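Local coordinates for protein O-methyltransferase (Bacillus halodurans, PDB 2GPY) that is a putative O-methyltransferase, probably transferring methyl groups from S-adenosylmethionine to hydroxyl groups of a substrate not yet identified, at residues Leu59-Ala64 with Val82-Asp87. Residues are numbered along the deposited sequence; the frame is centred on the assembly and turned at random.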
ATOM      1  N   LEU B  59      -8.230  11.708  -7.917  1.00 36.06           N
ATOM      2  CA  LEU B  59      -9.403  11.785  -8.798  1.00 35.81           C
ATOM      3  C   LEU B  59     -10.310  10.571  -8.541  1.00 36.31           C
ATOM      4  O   LEU B  59      -9.858   9.419  -8.521  1.00 35.32           O
ATOM      5  CB  LEU B  59      -8.964  11.812 -10.263  1.00 36.32           C
ATOM      6  CG  LEU B  59     -10.107  11.707 -11.278  1.00 34.51           C
ATOM      7  CD1 LEU B  59     -11.078  12.901 -11.173  1.00 33.39           C
ATOM      8  CD2 LEU B  59      -9.543  11.583 -12.669  1.00 36.22           C
ATOM      9  N   GLU B  60     -11.592  10.835  -8.326  1.00 35.99           N
ATOM     10  CA  GLU B  60     -12.554   9.777  -8.080  1.00 37.37           C
ATOM     11  C   GLU B  60     -13.657   9.823  -9.116  1.00 36.97           C
ATOM     12  O   GLU B  60     -14.190  10.892  -9.399  1.00 36.45           O
ATOM     13  CB  GLU B  60     -13.174   9.947  -6.682  1.00 36.63           C
ATOM     14  CG  GLU B  60     -14.478   9.185  -6.467  1.00 39.83           C
ATOM     15  CD  GLU B  60     -15.008   9.415  -5.062  1.00 40.81           C
ATOM     16  OE1 GLU B  60     -15.505  10.526  -4.781  1.00 40.21           O
ATOM     17  OE2 GLU B  60     -14.835   8.489  -4.234  1.00 45.62           O
ATOM     18  N   ILE B  61     -14.010   8.666  -9.661  1.00 36.85           N
ATOM     19  CA  ILE B  61     -15.118   8.608 -10.601  1.00 37.63           C
ATOM     20  C   ILE B  61     -16.283   7.949  -9.887  1.00 37.83           C
ATOM     21  O   ILE B  61     -16.207   6.760  -9.551  1.00 37.37           O
ATOM     22  CB  ILE B  61     -14.767   7.780 -11.849  1.00 37.43           C
ATOM     23  CG1 ILE B  61     -13.394   8.203 -12.436  1.00 39.53           C
ATOM     24  CG2 ILE B  61     -15.932   7.840 -12.885  1.00 38.67           C
ATOM     25  CD1 ILE B  61     -13.245   9.671 -12.826  1.00 40.74           C
ATOM     26  N   GLY B  62     -17.353   8.717  -9.663  1.00 37.25           N
ATOM     27  CA  GLY B  62     -18.529   8.196  -8.986  1.00 38.33           C
ATOM     28  C   GLY B  62     -18.618   8.673  -7.554  1.00 38.52           C
ATOM     29  O   GLY B  62     -18.406   7.898  -6.620  1.00 39.99           O
ATOM     30  N   THR B  63     -18.948   9.954  -7.369  1.00 38.32           N
ATOM     31  CA  THR B  63     -18.990  10.528  -6.023  1.00 38.51           C
ATOM     32  C   THR B  63     -20.089   9.997  -5.131  1.00 37.60           C
ATOM     33  O   THR B  63     -19.912   9.940  -3.912  1.00 36.71           O
ATOM     34  CB  THR B  63     -18.732  12.086  -5.970  1.00 41.29           C
ATOM     35  OG1 THR B  63     -19.453  12.773  -4.921  1.00 43.28           O
ATOM     36  CG2 THR B  63     -18.821  12.710  -7.243  1.00 33.84           C
ATOM     37  N   ALA B  64     -21.195   9.591  -5.750  1.00 37.39           N
ATOM     38  CA  ALA B  64     -22.392   9.135  -5.051  1.00 38.57           C
ATOM     39  C   ALA B  64     -22.793  10.286  -4.109  1.00 38.35           C
ATOM     40  O   ALA B  64     -22.924  11.408  -4.594  1.00 38.38           O
ATOM     41  CB  ALA B  64     -22.123   7.757  -4.333  1.00 38.48           C
ATOM     42  N   VAL B  82     -10.700  15.623  -6.637  1.00 36.25           N
ATOM     43  CA  VAL B  82     -11.632  15.996  -7.687  1.00 36.21           C
ATOM     44  C   VAL B  82     -12.535  14.767  -7.816  1.00 35.63           C
ATOM     45  O   VAL B  82     -12.035  13.648  -7.874  1.00 35.32           O
ATOM     46  CB  VAL B  82     -10.922  16.275  -9.016  1.00 35.57           C
ATOM     47  CG1 VAL B  82     -11.958  16.561 -10.132  1.00 36.55           C
ATOM     48  CG2 VAL B  82      -9.967  17.463  -8.871  1.00 37.16           C
ATOM     49  N   SER B  83     -13.851  14.944  -7.841  1.00 34.70           N
ATOM     50  CA  SER B  83     -14.750  13.777  -7.962  1.00 35.45           C
ATOM     51  C   SER B  83     -15.910  14.041  -8.941  1.00 36.38           C
ATOM     52  O   SER B  83     -16.426  15.153  -8.991  1.00 36.63           O
ATOM     53  CB  SER B  83     -15.292  13.418  -6.581  1.00 36.15           C
ATOM     54  OG  SER B  83     -16.060  12.200  -6.588  1.00 36.32           O
ATOM     55  N   ILE B  84     -16.301  13.024  -9.716  1.00 35.76           N
ATOM     56  CA  ILE B  84     -17.228  13.189 -10.813  1.00 35.80           C
ATOM     57  C   ILE B  84     -18.455  12.326 -10.548  1.00 35.97           C
ATOM     58  O   ILE B  84     -18.320  11.176 -10.145  1.00 36.06           O
ATOM     59  CB  ILE B  84     -16.611  12.770 -12.159  1.00 35.95           C
ATOM     60  CG1 ILE B  84     -15.382  13.622 -12.490  1.00 36.16           C
ATOM     61  CG2 ILE B  84     -17.635  12.980 -13.267  1.00 34.65           C
ATOM     62  CD1 ILE B  84     -14.574  13.065 -13.707  1.00 35.70           C
ATOM     63  N   GLU B  85     -19.637  12.916 -10.707  1.00 35.73           N
ATOM     64  CA  GLU B  85     -20.902  12.210 -10.497  1.00 36.09           C
ATOM     65  C   GLU B  85     -21.899  12.550 -11.607  1.00 36.28           C
ATOM     66  O   GLU B  85     -22.088  13.713 -11.950  1.00 36.27           O
ATOM     67  CB  GLU B  85     -21.486  12.580  -9.122  1.00 36.76           C
ATOM     68  CG  GLU B  85     -22.891  11.983  -8.797  1.00 38.17           C
ATOM     69  CD  GLU B  85     -22.922  10.472  -8.933  1.00 39.19           C
ATOM     70  OE1 GLU B  85     -21.999   9.767  -8.424  1.00 40.33           O
ATOM     71  OE2 GLU B  85     -23.862   9.994  -9.576  1.00 41.13           O
ATOM     72  N   ARG B  86     -22.557  11.536 -12.141  1.00 36.37           N
ATOM     73  CA  ARG B  86     -23.514  11.762 -13.202  1.00 38.34           C
ATOM     74  C   ARG B  86     -24.970  11.875 -12.754  1.00 37.71           C
ATOM     75  O   ARG B  86     -25.790  12.381 -13.507  1.00 37.51           O
ATOM     76  CB  ARG B  86     -23.356  10.693 -14.295  1.00 40.10           C
ATOM     77  CG  ARG B  86     -23.840   9.299 -13.925  1.00 44.21           C
ATOM     78  CD  ARG B  86     -24.361   8.598 -15.213  1.00 53.06           C
ATOM     79  NE  ARG B  86     -24.625   7.180 -14.979  1.00 58.05           N
ATOM     80  CZ  ARG B  86     -24.724   6.248 -15.927  1.00 60.68           C
ATOM     81  NH1 ARG B  86     -24.574   6.555 -17.213  1.00 62.56           N
ATOM     82  NH2 ARG B  86     -24.967   4.989 -15.583  1.00 62.53           N
ATOM     83  N   ASP B  87     -25.302  11.411 -11.545  1.00 37.67           N
ATOM     84  CA  ASP B  87     -26.694  11.485 -11.067  1.00 38.67           C
ATOM     85  C   ASP B  87     -26.928  12.840 -10.399  1.00 37.86           C
ATOM     86  O   ASP B  87     -26.274  13.140  -9.399  1.00 37.03           O
ATOM     87  CB  ASP B  87     -27.002  10.334 -10.080  1.00 39.32           C
ATOM     88  CG  ASP B  87     -28.420  10.395  -9.536  1.00 42.18           C
ATOM     89  OD1 ASP B  87     -28.731  11.253  -8.692  1.00 42.62           O
ATOM     90  OD2 ASP B  87     -29.268   9.593  -9.969  1.00 49.06           O
TER
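I61 and I84 lie side by side on one face of the sheet, their CD1 methyls 3.7 Å apart, and L59 CD1 reaches over to V82 CG1 at 3.9 Å. This is the tightly packed part of the contact: Y146 of helix 139-146 covers L59, I61 and I84, while backbone bonds from E60 N to V82 O and from I84 N to E60 O join the parallel strands. On the other face, E60 OE1 probably takes a hydrogen bond from S83 OG, whose modelled position is doubtful. The two strands frame the first beta-alpha-beta unit of a Rossmann-like methyltransferase fold, with helix 67-75 in the crossover, and the E-x-G-T sequence running from the end of strand 57-61 into the turn is consistent with the glycine-rich loop that in relatives borders the S-adenosylmethionine pocket. There I84 O is gripped twice, by G62 N at 2.7 Å and by T63 N, which stands above the carbonyl plane. E85, with CG anti to its backbone N (chi1 176°) and the chain bent at chi2, reaches across to the turn: OE1 accepts A64 N at 2.8 Å from above the carboxylate plane, and OE2 holds D87 N, two residues further along its own segment. An alanine here would probably leave both amides without their acceptor and the turn less firmly tied. At partly exposed G62 the packing opens towards solvent, its O bonded to K136 NZ.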